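Long-range contact in 4-hydroxybutyrate CoA-transferase (Porphyromonas gingivalis, PDB 3EH7), which probably transfers coenzyme A between acyl-CoA thioesters and carboxylates such as acetate and 4-hydroxybutyrate: residues 268-273 against 291-296. Residues are numbered along the deposited sequence; the frame is centred on the assembly and turned at random.
Sequences KMVATF and ELYPVD
The Tyr293 ring and the Glu291 carboxylate are the flat groups that Val270 and Lys268 meet where two neighbouring parallel strands, 269-271 and 290-292, run side by side in the mixed, largely parallel sheet of the C-terminal half, joined through helix 278-284 as a beta-alpha-beta crossover. Val270 CG1 approaches the tyrosine obliquely, 3.9 Å from Tyr293 CD1, while the rings of His265 and Tyr297 also meet it, their planes inclined by about 35° and 40°. The carboxylate is approached out of its plane at both oxygens: Lys268 NZ forms a salt bridge with Glu291 OE2 (3.0 Å), and Tyr293 OH donates to Glu291 OE1 at 2.7 Å. Held at both oxygens by these two partners, the carboxylate is probably restrained in rotation, and the lysine would be expected to favour its charged form. In Lys268 a bend at chi2 sets CD and one at chi4 sets NZ, which meets OE2 at the end of the extended glutamate chain.

Between the strands, Met269 O accepts from Glu291 N, Glu291 O from Ala271 N and Ala271 O from Tyr293 N, the regular pattern of a parallel pair. CA-H groups of Val270 and Leu292 add contacts to the carbonyls of Glu291 and Ala271, respectively. Val270 and Glu291 share one face of the sheet; on the other, Ala271 CB packs 3.5 Å from Leu292 CD2, with Phe244 also against the alanine, and Leu292 CD1 lies against Thr272 O and Phe273 CA.

Beyond the strands, the 291-296 segment turns through Pro294, the N-cap residue, into helix 295-298. Here Thr272 bridges strand end and helix start: its CG2 lies 4.2 Å from Val295 CG2, and its hydroxyl, placed anti to the backbone N (chi1 -161°), donates from OG1 to Tyr293 O in the carbonyl plane at 2.7 Å.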
loop_
_atom_site.group_PDB
_atom_site.type_symbol
_atom_site.label_atom_id
_atom_site.label_comp_id
_atom_site.label_asym_id
_atom_site.label_seq_id
_atom_site.Cartn_x
_atom_site.Cartn_y
_atom_site.Cartn_z
ATOM N N LYS A 268 7.227 2.937 26.654
ATOM C CA LYS A 268 8.188 1.986 26.100
ATOM C C LYS A 268 8.715 2.446 24.753
ATOM O O LYS A 268 7.980 3.062 23.994
ATOM C CB LYS A 268 7.543 0.601 25.913
ATOM C CG LYS A 268 6.808 0.035 27.151
ATOM C CD LYS A 268 7.749 -0.297 28.292
ATOM C CE LYS A 268 6.968 -0.837 29.500
ATOM N NZ LYS A 268 6.114 -1.993 29.102
HETATM N N MSE A 269 9.986 2.130 24.467
HETATM C CA MSE A 269 10.551 2.293 23.136
HETATM C C MSE A 269 10.371 0.953 22.433
HETATM O O MSE A 269 10.962 -0.041 22.842
HETATM C CB MSE A 269 12.042 2.640 23.201
HETATM C CG MSE A 269 12.375 3.945 23.944
HETATM SE SE MSE A 269 14.218 3.850 24.562
HETATM C CE MSE A 269 13.816 3.325 26.396
ATOM N N VAL A 270 9.548 0.934 21.393
ATOM C CA VAL A 270 9.213 -0.296 20.670
ATOM C C VAL A 270 9.899 -0.251 19.307
ATOM O O VAL A 270 9.844 0.779 18.609
ATOM C CB VAL A 270 7.702 -0.401 20.525
ATOM C CG1 VAL A 270 7.307 -1.539 19.583
ATOM C CG2 VAL A 270 7.062 -0.566 21.899
ATOM N N ALA A 271 10.560 -1.346 18.956
ATOM C CA ALA A 271 11.342 -1.475 17.742
ATOM C C ALA A 271 11.345 -2.949 17.344
ATOM O O ALA A 271 10.846 -3.780 18.074
ATOM C CB ALA A 271 12.800 -0.950 17.954
ATOM N N THR A 272 11.923 -3.270 16.190
ATOM C CA THR A 272 12.081 -4.665 15.771
ATOM C C THR A 272 13.535 -5.077 15.667
ATOM O O THR A 272 13.833 -6.249 15.823
ATOM C CB THR A 272 11.247 -4.990 14.496
ATOM O OG1 THR A 272 11.067 -6.405 14.381
ATOM C CG2 THR A 272 11.852 -4.419 13.199
ATOM N N PHE A 273 14.452 -4.119 15.469
ATOM C CA PHE A 273 15.899 -4.355 15.568
ATOM C C PHE A 273 16.604 -3.064 16.011
ATOM O O PHE A 273 16.009 -1.964 16.012
ATOM C CB PHE A 273 16.495 -4.980 14.275
ATOM C CG PHE A 273 16.765 -4.000 13.137
ATOM C CD1 PHE A 273 15.744 -3.631 12.253
ATOM C CD2 PHE A 273 18.032 -3.474 12.937
ATOM C CE1 PHE A 273 15.965 -2.739 11.189
ATOM C CE2 PHE A 273 18.284 -2.546 11.870
ATOM C CZ PHE A 273 17.249 -2.196 10.990
ATOM N N GLU A 291 11.485 -2.565 24.287
ATOM C CA GLU A 291 10.842 -3.799 23.932
ATOM C C GLU A 291 10.943 -4.035 22.432
ATOM O O GLU A 291 10.519 -3.192 21.626
ATOM C CB GLU A 291 9.371 -3.801 24.408
ATOM C CG GLU A 291 9.260 -3.900 25.908
ATOM C CD GLU A 291 7.825 -3.902 26.432
ATOM O OE1 GLU A 291 6.873 -3.685 25.648
ATOM O OE2 GLU A 291 7.670 -4.057 27.660
ATOM N N LEU A 292 11.557 -5.162 22.061
ATOM C CA LEU A 292 11.546 -5.590 20.675
ATOM C C LEU A 292 10.472 -6.634 20.461
ATOM O O LEU A 292 10.227 -7.478 21.338
ATOM C CB LEU A 292 12.881 -6.144 20.211
ATOM C CG LEU A 292 14.087 -5.201 20.179
ATOM C CD1 LEU A 292 15.168 -5.660 19.184
ATOM C CD2 LEU A 292 13.678 -3.723 19.970
ATOM N N TYR A 293 9.834 -6.547 19.288
ATOM C CA TYR A 293 8.866 -7.543 18.816
ATOM C C TYR A 293 9.215 -7.903 17.378
ATOM O O TYR A 293 9.897 -7.145 16.676
ATOM C CB TYR A 293 7.447 -6.994 18.853
ATOM C CG TYR A 293 6.972 -6.528 20.199
ATOM C CD1 TYR A 293 7.301 -5.266 20.677
ATOM C CD2 TYR A 293 6.173 -7.357 20.999
ATOM C CE1 TYR A 293 6.857 -4.839 21.917
ATOM C CE2 TYR A 293 5.740 -6.962 22.229
ATOM C CZ TYR A 293 6.058 -5.699 22.694
ATOM O OH TYR A 293 5.616 -5.317 23.960
ATOM N N PRO A 294 8.735 -9.062 16.917
ATOM C CA PRO A 294 8.976 -9.426 15.538
ATOM C C PRO A 294 8.316 -8.466 14.548
ATOM O O PRO A 294 7.328 -7.748 14.858
ATOM C CB PRO A 294 8.427 -10.859 15.429
ATOM C CG PRO A 294 7.644 -11.094 16.648
ATOM C CD PRO A 294 8.093 -10.138 17.688
ATOM N N VAL A 295 8.882 -8.442 13.355
ATOM C CA VAL A 295 8.534 -7.408 12.400
ATOM C C VAL A 295 7.046 -7.445 11.971
ATOM O O VAL A 295 6.476 -6.397 11.625
ATOM C CB VAL A 295 9.503 -7.407 11.190
ATOM C CG1 VAL A 295 9.330 -8.714 10.318
ATOM C CG2 VAL A 295 9.320 -6.100 10.367
ATOM N N ASP A 296 6.417 -8.636 12.014
ATOM C CA ASP A 296 5.014 -8.752 11.653
ATOM C C ASP A 296 4.106 -8.096 12.676
ATOM O O ASP A 296 2.931 -7.884 12.397
ATOM C CB ASP A 296 4.589 -10.208 11.393
ATOM C CG ASP A 296 4.830 -11.126 12.574
ATOM O OD1 ASP A 296 5.852 -10.996 13.274
ATOM O OD2 ASP A 296 4.022 -12.032 12.755
#